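Aspartate aminotransferase, mitochondrial (Trypanosoma brucei brucei, PDB 4W5K) probably catalyses the reversible, pyridoxal-phosphate-dependent transfer of an amino group between L-aspartate and 2-oxoglutarate, working as a homodimer. Local coordinates at residues R228-V231 and D232-N236; W291-S294 and S295-D299; E385-S388 and Q389-N393. The protein carries 1 engineered substitution. One frame throughout, in Å; residues are numbered along the deposited sequence.

Contact 1: residues R228-V231 and D232-N236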
ATOM      1  N   ARG A 228      -1.873  15.882 -21.009  1.00 19.85           N
ATOM      2  CA  ARG A 228      -2.614  15.797 -22.257  1.00 19.06           C
ATOM      3  C   ARG A 228      -1.825  16.369 -23.436  1.00 24.15           C
ATOM      4  O   ARG A 228      -1.888  15.858 -24.564  1.00 25.36           O
ATOM      5  CB  ARG A 228      -3.959  16.504 -22.113  1.00 17.78           C
ATOM      6  CG  ARG A 228      -4.858  15.816 -21.118  1.00 19.59           C
ATOM      7  CD  ARG A 228      -6.247  16.418 -21.071  1.00 20.65           C
ATOM      8  NE  ARG A 228      -7.011  15.817 -19.974  1.00 19.72           N
ATOM      9  CZ  ARG A 228      -8.271  16.127 -19.679  1.00 20.85           C
ATOM     10  NH1 ARG A 228      -8.925  17.013 -20.419  1.00 26.28           N
ATOM     11  NH2 ARG A 228      -8.881  15.531 -18.657  1.00 22.05           N
ATOM     12  N   HIS A 229      -1.057  17.416 -23.180  1.00 21.82           N
ATOM     13  CA  HIS A 229      -0.292  18.042 -24.250  1.00 22.60           C
ATOM     14  C   HIS A 229       0.908  17.140 -24.638  1.00 26.23           C
ATOM     15  O   HIS A 229       1.262  17.005 -25.830  1.00 25.99           O
ATOM     16  CB  HIS A 229       0.165  19.437 -23.805  1.00 22.46           C
ATOM     17  CG  HIS A 229       0.845  20.236 -24.871  1.00 23.09           C
ATOM     18  ND1 HIS A 229       0.168  20.794 -25.937  1.00 28.99           N
ATOM     19  CD2 HIS A 229       2.138  20.607 -25.012  1.00 24.96           C
ATOM     20  CE1 HIS A 229       1.020  21.462 -26.696  1.00 30.78           C
ATOM     21  NE2 HIS A 229       2.223  21.365 -26.154  1.00 28.27           N
ATOM     22  N   LEU A 230       1.524  16.521 -23.632  1.00 22.47           N
ATOM     23  CA  LEU A 230       2.723  15.712 -23.883  1.00 24.17           C
ATOM     24  C   LEU A 230       2.410  14.368 -24.513  1.00 24.42           C
ATOM     25  O   LEU A 230       3.257  13.800 -25.219  1.00 23.18           O
ATOM     26  CB  LEU A 230       3.502  15.470 -22.587  1.00 23.28           C
ATOM     27  CG  LEU A 230       4.433  16.607 -22.186  1.00 21.88           C
ATOM     28  CD1 LEU A 230       4.799  16.475 -20.707  1.00 21.40           C
ATOM     29  CD2 LEU A 230       5.655  16.655 -23.091  1.00 22.58           C
ATOM     30  N   VAL A 231       1.222  13.829 -24.257  1.00 21.73           N
ATOM     31  CA  VAL A 231       1.024  12.413 -24.618  1.00 22.40           C
ATOM     32  C   VAL A 231       1.088  12.205 -26.149  1.00 28.81           C
ATOM     33  O   VAL A 231       1.408  11.107 -26.616  1.00 28.48           O
ATOM     34  CB  VAL A 231      -0.304  11.861 -24.015  1.00 24.38           C
ATOM     35  CG1 VAL A 231      -1.514  12.367 -24.780  1.00 30.44           C
ATOM     36  CG2 VAL A 231      -0.278  10.320 -23.970  1.00 21.57           C
ATOM     37  N   ASP A 232       0.868  13.271 -26.927  1.00 31.68           N
ATOM     38  CA  ASP A 232       0.989  13.190 -28.393  1.00 37.28           C
ATOM     39  C   ASP A 232       2.369  13.577 -28.934  1.00 35.07           C
ATOM     40  O   ASP A 232       2.613  13.473 -30.135  1.00 35.02           O
ATOM     41  CB  ASP A 232      -0.052  14.087 -29.086  1.00 52.23           C
ATOM     42  CG  ASP A 232      -1.227  14.443 -28.185  1.00 62.54           C
ATOM     43  OD1 ASP A 232      -1.113  15.434 -27.430  1.00 63.22           O
ATOM     44  OD2 ASP A 232      -2.268  13.741 -28.240  1.00 66.31           O
ATOM     45  N   MET A 233       3.263  14.035 -28.066  1.00 31.12           N
ATOM     46  CA  MET A 233       4.520  14.632 -28.520  1.00 30.15           C
ATOM     47  C   MET A 233       5.733  13.726 -28.372  1.00 30.32           C
ATOM     48  O   MET A 233       6.756  13.925 -29.038  1.00 30.45           O
ATOM     49  CB  MET A 233       4.775  15.921 -27.745  1.00 32.21           C
ATOM     50  CG  MET A 233       3.728  16.963 -27.966  1.00 31.65           C
ATOM     51  SD  MET A 233       4.111  18.421 -26.976  1.00 29.21           S
ATOM     52  CE  MET A 233       5.595  18.961 -27.805  1.00 28.77           C
ATOM     53  N   VAL A 234       5.624  12.758 -27.472  1.00 28.37           N
ATOM     54  CA  VAL A 234       6.745  11.896 -27.122  1.00 25.81           C
ATOM     55  C   VAL A 234       6.309  10.424 -27.167  1.00 28.47           C
ATOM     56  O   VAL A 234       5.131  10.126 -26.994  1.00 31.15           O
ATOM     57  CB  VAL A 234       7.305  12.248 -25.711  1.00 23.26           C
ATOM     58  CG1 VAL A 234       7.752  13.714 -25.653  1.00 27.56           C
ATOM     59  CG2 VAL A 234       6.269  11.951 -24.597  1.00 25.39           C
ATOM     60  N   PRO A 235       7.262   9.514 -27.415  1.00 29.02           N
ATOM     61  CA  PRO A 235       7.030   8.059 -27.449  1.00 30.76           C
ATOM     62  C   PRO A 235       6.523   7.517 -26.109  1.00 30.55           C
ATOM     63  O   PRO A 235       5.583   6.728 -26.095  1.00 29.81           O
ATOM     64  CB  PRO A 235       8.410   7.486 -27.781  1.00 30.18           C
ATOM     65  CG  PRO A 235       9.111   8.603 -28.492  1.00 30.80           C
ATOM     66  CD  PRO A 235       8.631   9.857 -27.825  1.00 25.70           C
ATOM     67  N   ASN A 236       7.134   7.938 -25.008  1.00 24.23           N
ATOM     68  CA  ASN A 236       6.708   7.495 -23.681  1.00 24.89           C
ATOM     69  C   ASN A 236       6.541   8.662 -22.729  1.00 25.81           C
ATOM     70  O   ASN A 236       7.481   9.443 -22.536  1.00 22.16           O
ATOM     71  CB  ASN A 236       7.720   6.512 -23.069  1.00 24.43           C
ATOM     72  CG  ASN A 236       7.985   5.312 -23.948  1.00 25.67           C
ATOM     73  OD1 ASN A 236       9.004   5.244 -24.640  1.00 27.52           O
ATOM     74  ND2 ASN A 236       7.072   4.357 -23.932  1.00 24.00           N
TER
HETATM   75  O   HOH W   1      -4.136  14.409 -25.528  1.00 39.50           O
HETATM   76  O   HOH W   2       3.276   9.094 -25.760  1.00 24.87           O
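The chain turns from 228-231 into 232-236 round Leu230 O, which accepts Met233 N over 2.9 Å with an N-H...O angle of 163°. The donor stands 57° out of the carbonyl plane, so it is not directed at a lone pair. Val234 N adds a weak bond to Leu230 O at 3.4 Å.

His229 and Met233 make the main side-chain meeting. CG of His229 lies opposite the backbone N (chi1 -174°), which lays the imidazole beside the carbonyl side of its residue, where it reaches Met233. Met233 SD sits 4.0 Å from the centroid of the His229 ring, an oblique sulfur-aromatic approach in which CD2 and NE2 are the nearest ring atoms. The thioether also rests on the backbone, SD lying 3.4 Å from His229 O. Phe225, part of the D-malate pocket, stacks on His229, and Cys196 of helix 189-201 touches both His229 and Met233.

Asp232 folds its carboxylate back to the preceding turn, OD1 reaching 3.0 Å from Arg228 O. Two acceptors face each other there, so this is no hydrogen bond. Water 1 donates to Arg228 O, which may ease the crowding there; its weak carboxylate bond is to Asp232 OD2, not to OD1. With OD1 also 3.3 Å from His229 O, the concentration of acceptor oxygens would tend to raise the proton affinity of Asp232 somewhat.

Contact 2: residues W291-S294 and S295-D299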
ATOM      1  N   TRP A 291     -13.185   2.101  -4.927  1.00 19.13           N
ATOM      2  CA  TRP A 291     -14.633   2.015  -4.935  1.00 19.19           C
ATOM      3  C   TRP A 291     -15.279   3.389  -5.062  1.00 21.00           C
ATOM      4  O   TRP A 291     -16.179   3.611  -5.874  1.00 23.39           O
ATOM      5  CB  TRP A 291     -15.137   1.390  -3.640  1.00 22.34           C
ATOM      6  CG  TRP A 291     -15.072  -0.091  -3.553  1.00 23.81           C
ATOM      7  CD1 TRP A 291     -14.987  -0.994  -4.578  1.00 22.14           C
ATOM      8  CD2 TRP A 291     -15.112  -0.844  -2.338  1.00 23.22           C
ATOM      9  NE1 TRP A 291     -14.991  -2.288  -4.054  1.00 23.41           N
ATOM     10  CE2 TRP A 291     -15.065  -2.209  -2.685  1.00 23.64           C
ATOM     11  CE3 TRP A 291     -15.191  -0.488  -0.985  1.00 25.45           C
ATOM     12  CZ2 TRP A 291     -15.077  -3.229  -1.719  1.00 27.16           C
ATOM     13  CZ3 TRP A 291     -15.214  -1.499  -0.029  1.00 25.78           C
ATOM     14  CH2 TRP A 291     -15.157  -2.850  -0.404  1.00 25.86           C
ATOM     15  N   VAL A 292     -14.787   4.303  -4.239  1.00 20.93           N
ATOM     16  CA  VAL A 292     -15.346   5.654  -4.141  1.00 20.54           C
ATOM     17  C   VAL A 292     -15.156   6.428  -5.445  1.00 23.18           C
ATOM     18  O   VAL A 292     -16.105   7.027  -5.961  1.00 23.92           O
ATOM     19  CB  VAL A 292     -14.697   6.435  -2.989  1.00 21.09           C
ATOM     20  CG1 VAL A 292     -15.024   7.956  -3.107  1.00 20.26           C
ATOM     21  CG2 VAL A 292     -15.165   5.888  -1.656  1.00 24.31           C
ATOM     22  N   VAL A 293     -13.935   6.384  -5.985  1.00 19.74           N
ATOM     23  CA  VAL A 293     -13.633   7.172  -7.185  1.00 21.32           C
ATOM     24  C   VAL A 293     -14.392   6.571  -8.373  1.00 21.12           C
ATOM     25  O   VAL A 293     -15.001   7.297  -9.156  1.00 22.06           O
ATOM     26  CB  VAL A 293     -12.129   7.243  -7.427  1.00 19.73           C
ATOM     27  CG1 VAL A 293     -11.809   7.826  -8.808  1.00 19.59           C
ATOM     28  CG2 VAL A 293     -11.476   8.123  -6.349  1.00 18.83           C
ATOM     29  N   SER A 294     -14.412   5.241  -8.469  1.00 22.30           N
ATOM     30  CA  SER A 294     -15.109   4.595  -9.580  1.00 23.40           C
ATOM     31  C   SER A 294     -16.619   4.888  -9.547  1.00 29.82           C
ATOM     32  O   SER A 294     -17.247   5.158 -10.588  1.00 28.83           O
ATOM     33  CB  SER A 294     -14.827   3.083  -9.561  1.00 25.91           C
ATOM     34  OG  SER A 294     -15.565   2.420 -10.574  1.00 29.25           O
ATOM     35  N   SER A 295     -17.190   4.858  -8.346  1.00 24.47           N
ATOM     36  CA  SER A 295     -18.602   5.122  -8.141  1.00 26.71           C
ATOM     37  C   SER A 295     -18.957   6.549  -8.548  1.00 25.31           C
ATOM     38  O   SER A 295     -19.968   6.793  -9.202  1.00 28.71           O
ATOM     39  CB  SER A 295     -18.964   4.888  -6.682  1.00 29.21           C
ATOM     40  OG  SER A 295     -20.286   5.320  -6.405  1.00 32.64           O
ATOM     41  N   ILE A 296     -18.112   7.485  -8.148  1.00 23.24           N
ATOM     42  CA  ILE A 296     -18.398   8.884  -8.439  1.00 26.01           C
ATOM     43  C   ILE A 296     -18.270   9.154  -9.927  1.00 24.96           C
ATOM     44  O   ILE A 296     -19.155   9.757 -10.517  1.00 29.85           O
ATOM     45  CB  ILE A 296     -17.485   9.827  -7.649  1.00 24.55           C
ATOM     46  CG1 ILE A 296     -17.881   9.811  -6.167  1.00 23.63           C
ATOM     47  CG2 ILE A 296     -17.575  11.240  -8.209  1.00 25.16           C
ATOM     48  CD1 ILE A 296     -16.859  10.474  -5.217  1.00 24.96           C
ATOM     49  N   LEU A 297     -17.197   8.674 -10.549  1.00 24.75           N
ATOM     50  CA  LEU A 297     -16.918   9.041 -11.937  1.00 23.48           C
ATOM     51  C   LEU A 297     -17.860   8.346 -12.922  1.00 27.14           C
ATOM     52  O   LEU A 297     -18.071   8.834 -14.032  1.00 28.45           O
ATOM     53  CB  LEU A 297     -15.466   8.738 -12.289  1.00 23.01           C
ATOM     54  CG  LEU A 297     -14.460   9.661 -11.594  1.00 21.73           C
ATOM     55  CD1 LEU A 297     -13.023   9.217 -11.906  1.00 21.99           C
ATOM     56  CD2 LEU A 297     -14.717  11.160 -11.954  1.00 27.25           C
ATOM     57  N   LYS A 298     -18.463   7.232 -12.513  1.00 27.92           N
ATOM     58  CA  LYS A 298     -19.451   6.579 -13.387  1.00 31.08           C
ATOM     59  C   LYS A 298     -20.885   7.092 -13.206  1.00 33.47           C
ATOM     60  O   LYS A 298     -21.801   6.655 -13.905  1.00 37.30           O
ATOM     61  CB  LYS A 298     -19.411   5.053 -13.181  1.00 29.51           C
ATOM     62  CG  LYS A 298     -18.136   4.438 -13.768  1.00 31.92           C
ATOM     63  CD  LYS A 298     -18.002   2.957 -13.477  1.00 38.17           C
ATOM     64  CE  LYS A 298     -17.718   2.179 -14.764  1.00 44.46           C
ATOM     65  NZ  LYS A 298     -16.440   2.586 -15.439  1.00 43.47           N
ATOM     66  N   ASP A 299     -21.091   8.020 -12.280  1.00 29.35           N
ATOM     67  CA  ASP A 299     -22.419   8.528 -12.023  1.00 30.51           C
ATOM     68  C   ASP A 299     -22.490  10.019 -12.359  1.00 33.39           C
ATOM     69  O   ASP A 299     -21.823  10.809 -11.711  1.00 33.37           O
ATOM     70  CB  ASP A 299     -22.800   8.298 -10.564  1.00 34.59           C
ATOM     71  CG  ASP A 299     -24.242   8.696 -10.268  1.00 39.49           C
ATOM     72  OD1 ASP A 299     -25.128   7.827 -10.362  1.00 44.97           O
ATOM     73  OD2 ASP A 299     -24.503   9.871  -9.945  1.00 38.08           O
TER
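Trp291 meets Ser295 through its backbone and not through its indole: even Trp291 CB stays 6.0 Å from Ser295 CB, the indole beyond it is farther, and the ring system instead touches Leu56 and Ile68. The flat groups that do meet are peptides. Trp291 O receives Ser295 N at 2.9 Å, the donor tilted 27° from the carbonyl plane; Val292 to Ile296 and Ser294 to Lys298 repeat the geometry. Leu297 N approaches Val293 O more nearly end-on, with a C=O...N angle of 161°.

Two apolar pairs run alongside these bonds, each pointing the same way. Val292 CG1 touches Ile296 CD1 at 3.8 Å, and Val293 CG1 touches Leu297 CD1 at 3.6 Å. Val293 can do this because its chi1 of 169° holds CG1 trans to N, leaning toward the following turn.

Lys298 lays its aliphatic part over the last turn: CG is 3.4 Å from Ser294 O, and CD is 3.8 Å from Ser294 OG. Asp299, N-cap of helix 300-331, accepts Leu302 N through OD2. The chemistry thus differs round the helix: methyl pairs pack along one side, while the hydroxyls of Ser294 and Ser295 bond Ser70 OG and Thr55 N and the ammonium of Lys298 forms a salt bridge with Glu74, Ser70 and Glu74 both belonging to helix 69-80.

Contact 3: residues E385-S388 and Q389-N393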
ATOM      1  N   GLU A 385      -6.648  37.614   9.637  1.00 42.20           N
ATOM      2  CA  GLU A 385      -6.300  38.958  10.065  1.00 41.85           C
ATOM      3  C   GLU A 385      -5.109  38.937  11.020  1.00 42.92           C
ATOM      4  O   GLU A 385      -4.194  39.755  10.892  1.00 43.19           O
ATOM      5  CB  GLU A 385      -7.508  39.640  10.699  1.00 45.41           C
ATOM      6  CG  GLU A 385      -8.532  40.096   9.658  1.00 47.29           C
ATOM      7  CD  GLU A 385      -9.908  40.360  10.243  1.00 53.26           C
ATOM      8  OE1 GLU A 385     -10.458  39.472  10.932  1.00 50.56           O
ATOM      9  OE2 GLU A 385     -10.441  41.465  10.009  1.00 57.46           O
ATOM     10  N   TYR A 386      -5.113  37.984  11.945  1.00 44.53           N
ATOM     11  CA  TYR A 386      -4.049  37.825  12.940  1.00 46.31           C
ATOM     12  C   TYR A 386      -2.719  37.482  12.267  1.00 45.81           C
ATOM     13  O   TYR A 386      -1.668  38.043  12.598  1.00 41.94           O
ATOM     14  CB  TYR A 386      -4.436  36.742  13.960  1.00 48.84           C
ATOM     15  CG  TYR A 386      -3.334  36.348  14.931  1.00 50.00           C
ATOM     16  CD1 TYR A 386      -2.990  37.177  15.993  1.00 53.29           C
ATOM     17  CD2 TYR A 386      -2.649  35.144  14.792  1.00 47.27           C
ATOM     18  CE1 TYR A 386      -1.990  36.821  16.882  1.00 54.38           C
ATOM     19  CE2 TYR A 386      -1.642  34.785  15.675  1.00 48.82           C
ATOM     20  CZ  TYR A 386      -1.320  35.630  16.720  1.00 54.73           C
ATOM     21  OH  TYR A 386      -0.324  35.280  17.611  1.00 56.31           O
ATOM     22  N   VAL A 387      -2.775  36.552  11.322  1.00 41.64           N
ATOM     23  CA  VAL A 387      -1.576  36.105  10.635  1.00 37.67           C
ATOM     24  C   VAL A 387      -0.994  37.229   9.786  1.00 37.16           C
ATOM     25  O   VAL A 387       0.220  37.410   9.756  1.00 41.59           O
ATOM     26  CB  VAL A 387      -1.856  34.884   9.764  1.00 34.83           C
ATOM     27  CG1 VAL A 387      -0.672  34.600   8.851  1.00 34.35           C
ATOM     28  CG2 VAL A 387      -2.149  33.675  10.655  1.00 35.99           C
ATOM     29  N   SER A 388      -1.857  37.978   9.106  1.00 35.54           N
ATOM     30  CA  SER A 388      -1.394  39.127   8.317  1.00 39.65           C
ATOM     31  C   SER A 388      -0.674  40.148   9.191  1.00 39.68           C
ATOM     32  O   SER A 388       0.380  40.661   8.806  1.00 37.19           O
ATOM     33  CB  SER A 388      -2.557  39.808   7.593  1.00 40.25           C
ATOM     34  OG  SER A 388      -3.230  38.889   6.748  1.00 43.69           O
ATOM     35  N   GLN A 389      -1.233  40.442  10.366  1.00 40.73           N
ATOM     36  CA  GLN A 389      -0.624  41.443  11.246  1.00 43.45           C
ATOM     37  C   GLN A 389       0.736  40.941  11.693  1.00 42.07           C
ATOM     38  O   GLN A 389       1.708  41.693  11.711  1.00 42.19           O
ATOM     39  CB  GLN A 389      -1.501  41.741  12.470  1.00 46.26           C
ATOM     40  CG  GLN A 389      -0.929  42.835  13.383  1.00 47.96           C
ATOM     41  CD  GLN A 389      -0.916  44.214  12.733  1.00 49.98           C
ATOM     42  OE1 GLN A 389      -1.963  44.746  12.360  1.00 49.11           O
ATOM     43  NE2 GLN A 389       0.275  44.796  12.586  1.00 47.89           N
ATOM     44  N   ALA A 390       0.796  39.654  12.032  1.00 39.01           N
ATOM     45  CA  ALA A 390       2.046  39.037  12.460  1.00 40.85           C
ATOM     46  C   ALA A 390       3.108  39.083  11.350  1.00 41.65           C
ATOM     47  O   ALA A 390       4.255  39.440  11.600  1.00 42.61           O
ATOM     48  CB  ALA A 390       1.800  37.601  12.908  1.00 39.06           C
ATOM     49  N   ILE A 391       2.731  38.720  10.128  1.00 36.76           N
ATOM     50  CA  ILE A 391       3.678  38.740   9.015  1.00 35.51           C
ATOM     51  C   ILE A 391       4.144  40.175   8.717  1.00 37.03           C
ATOM     52  O   ILE A 391       5.330  40.420   8.469  1.00 39.91           O
ATOM     53  CB  ILE A 391       3.069  38.097   7.755  1.00 31.27           C
ATOM     54  CG1 ILE A 391       2.925  36.581   7.993  1.00 34.03           C
ATOM     55  CG2 ILE A 391       3.915  38.407   6.524  1.00 34.29           C
ATOM     56  CD1 ILE A 391       2.204  35.810   6.876  1.00 32.89           C
ATOM     57  N   HIS A 392       3.226  41.128   8.780  1.00 34.21           N
ATOM     58  CA  HIS A 392       3.631  42.535   8.646  1.00 34.51           C
ATOM     59  C   HIS A 392       4.612  42.937   9.752  1.00 38.96           C
ATOM     60  O   HIS A 392       5.645  43.546   9.479  1.00 38.09           O
ATOM     61  CB  HIS A 392       2.424  43.461   8.660  1.00 33.68           C
ATOM     62  CG  HIS A 392       2.790  44.917   8.742  1.00 34.30           C
ATOM     63  ND1 HIS A 392       3.576  45.539   7.795  1.00 38.83           N
ATOM     64  CD2 HIS A 392       2.492  45.864   9.664  1.00 36.17           C
ATOM     65  CE1 HIS A 392       3.731  46.813   8.119  1.00 39.55           C
ATOM     66  NE2 HIS A 392       3.088  47.036   9.253  1.00 40.95           N
ATOM     67  N   ASN A 393       4.310  42.576  10.995  1.00 39.79           N
ATOM     68  CA  ASN A 393       5.181  42.943  12.112  1.00 40.61           C
ATOM     69  C   ASN A 393       6.600  42.383  12.011  1.00 42.47           C
ATOM     70  O   ASN A 393       7.556  43.056  12.381  1.00 48.49           O
ATOM     71  CB  ASN A 393       4.549  42.509  13.439  1.00 41.48           C
ATOM     72  CG  ASN A 393       3.335  43.337  13.790  1.00 45.66           C
ATOM     73  OD1 ASN A 393       2.991  44.286  13.078  1.00 49.15           O
ATOM     74  ND2 ASN A 393       2.667  42.979  14.869  1.00 49.64           N
TER
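Ile391 leans back on Val387, one helical turn earlier, and its side chain can be followed outward atom by atom. CB lies 3.5 Å from Val387 O. CG1, which a chi1 of -70° swings to the backbone N side of Ile391, passes Val387 O at 3.3 Å. The extended second torsion then brings CD1 to 3.7 Å from Val387 CG1, the tip of a valine branch that points the same way. Methyl and methylene groups therefore line the side of a carbonyl already engaged in the helix: Ile391 N donates to Val387 O over 2.9 Å, only 19° off the carbonyl plane. Beyond this pair, Ile391 touches Leu360, Trp337 and Leu352, so it packs into the core of the small domain as well as on its own helix.

The same i to i+4 backbone pattern links Glu385 to Gln389, Tyr386 to Ala390 and Ser388 to His392, the last with His392 N to Ser388 O at 2.9 Å. Farther round the helix, Gln389 bends at chi2 and delivers NE2 to Asn393 OD1 at 2.8 Å. The acceptor lies within the amide plane of Gln389, though the donor is tilted 33° from that of Asn393, and NE2 also sits in plane at the edge of the His392 ring. Ser388 OG bonds Val384 O within the helix.

Helix 384-395 is wedged between other elements: Ser388 and Gln389 face helix 300-331; Val387 and Ala390 lie on Ile366 of strand 366-367; and Ala390 meets helix 354-364, whose Tyr364 also bonds Tyr386 and Asn393.

In the fold
From the N terminus onward the contacts come strictly in series, none nesting in or crossing another, and each lies within one continuous stretch, joining residues three or four apart. Contact 1 closes the turn between helix 225-230 and strand 238-242, beside helix 189-201 of the cofactor-binding domain. Contact 2 spans the last turn of helix 287-297 and the cap that leads into helix 300-331. Contact 3 closes no loop; it lies inside helix 384-395, near the C terminus. Contacts 1 and 2 have centres about 27 Å apart, whereas contact 3 stands about 42 Å from contact 2. Helix 300-331 bridges that latter gap: its beginning packs on 295-299 and its far part on 385-393.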